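Local coordinates for oxidoreductase, Gfo/Idh/MocA family (Vibrio cholerae, PDB 1XEA) that probably catalyses NAD(P)-dependent oxidation or reduction of a substrate that the structure alone does not identify, using a Rossmann-fold nucleotide-binding domain, at the interface of chains A and B. Residues are numbered along the deposited sequence; one frame, centred on the assembly and turned at random. Chains: chain A/B, Oxidoreductase, Gfo/Idh/MocA family.

The interface of chains A and B. Residues chain A 258-260; chain B 262, 266.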
loop_
_atom_site.group_PDB
_atom_site.type_symbol
_atom_site.label_atom_id
_atom_site.label_comp_id
_atom_site.label_asym_id
_atom_site.label_seq_id
_atom_site.Cartn_x
_atom_site.Cartn_y
_atom_site.Cartn_z
ATOM N N ASP A 258 11.748 -9.475 -11.132
ATOM C CA ASP A 258 12.521 -8.270 -11.373
ATOM C C ASP A 258 13.307 -8.387 -12.678
ATOM O O ASP A 258 13.581 -9.486 -13.160
ATOM C CB ASP A 258 13.467 -8.019 -10.194
ATOM C CG ASP A 258 14.112 -6.641 -10.240
ATOM O OD1 ASP A 258 13.541 -5.733 -10.864
ATOM O OD2 ASP A 258 15.185 -6.456 -9.638
ATOM N N TRP A 259 13.668 -7.233 -13.234
ATOM C CA TRP A 259 14.413 -7.120 -14.492
ATOM C C TRP A 259 13.623 -7.605 -15.690
ATOM O O TRP A 259 14.189 -7.988 -16.713
ATOM C CB TRP A 259 15.749 -7.855 -14.435
ATOM C CG TRP A 259 16.784 -7.101 -13.686
ATOM C CD1 TRP A 259 16.949 -7.068 -12.339
ATOM C CD2 TRP A 259 17.775 -6.224 -14.237
ATOM N NE1 TRP A 259 17.979 -6.227 -12.008
ATOM C CE2 TRP A 259 18.503 -5.694 -13.150
ATOM C CE3 TRP A 259 18.115 -5.836 -15.537
ATOM C CZ2 TRP A 259 19.557 -4.786 -13.325
ATOM C CZ3 TRP A 259 19.168 -4.930 -15.708
ATOM C CH2 TRP A 259 19.874 -4.418 -14.601
ATOM N N THR A 260 12.307 -7.570 -15.564
ATOM C CA THR A 260 11.442 -7.964 -16.654
ATOM C C THR A 260 11.255 -6.711 -17.490
ATOM O O THR A 260 10.882 -5.675 -16.963
ATOM C CB THR A 260 10.086 -8.406 -16.116
ATOM O OG1 THR A 260 10.280 -9.493 -15.207
ATOM C CG2 THR A 260 9.167 -8.831 -17.246
HETATM N N MSE B 262 11.917 -0.288 -18.358
HETATM C CA MSE B 262 12.540 -0.822 -17.152
HETATM C C MSE B 262 14.003 -0.432 -16.969
HETATM O O MSE B 262 14.403 -0.053 -15.875
HETATM C CB MSE B 262 12.397 -2.351 -17.139
HETATM C CG MSE B 262 13.018 -3.078 -15.924
HETATM SE SE MSE B 262 14.914 -3.615 -16.138
HETATM C CE MSE B 262 14.704 -5.069 -17.410
ATOM N N LYS B 266 15.897 2.011 -13.739
ATOM C CA LYS B 266 17.032 1.533 -12.983
ATOM C C LYS B 266 18.220 2.428 -13.281
ATOM O O LYS B 266 19.339 2.174 -12.842
ATOM C CB LYS B 266 17.341 0.089 -13.350
ATOM C CG LYS B 266 16.274 -0.912 -12.926
ATOM C CD LYS B 266 16.824 -2.339 -13.050
ATOM C CE LYS B 266 15.809 -3.402 -12.637
ATOM N NZ LYS B 266 15.226 -3.218 -11.276
HETATM O O HOH W 1 16.992 -3.844 -9.019
#
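The indole of A:Trp259 packs one face against the aliphatic end of B:Lys266, forming the apolar centre of this patch of a two-fold symmetric interface in the deposited four-chain assembly; the structure alone does not show whether it forms in solution. CD of the lysine lies over the six-membered ring, 3.8 Å from its centroid, and CE over the five-membered ring, 3.6 Å from its centroid, so two successive methylenes span the fused ring system in CH-pi contact. Beside them, the selenomethionine B:Met262, from the short helix 262-265, crosses the tryptophan at about a right angle. SE of B:Met262 sits above the rim at CE3 of A:Trp259 (3.9 Å), on the face that the lysine also covers. Bends at chi2 (-90°) and chi3 (-72°) turn its terminal methyl CE back toward the tryptophan backbone. The CG methylene of the same residue rests near the carbonyl O of A:Thr260.

Toward the polar rim, B:Lys266 runs extended until its last torsion, where a turn (chi4 -54°) carries the ammonium across the pyrrole rim, above NE1, to A:Asp258. There NZ of B:Lys266 forms a salt bridge and hydrogen bond, 3.1 Å, with OD1 of A:Asp258, which offers its syn lone pair. OD1 also accepts the backbone N-H of A:Trp259, which meets it from above the carboxylate plane; this second bond probably helps hold the acid in place. A water completes the bridge, 2.9 Å from NZ of B:Lys266 and 3.2 Å from OD2 of A:Asp258.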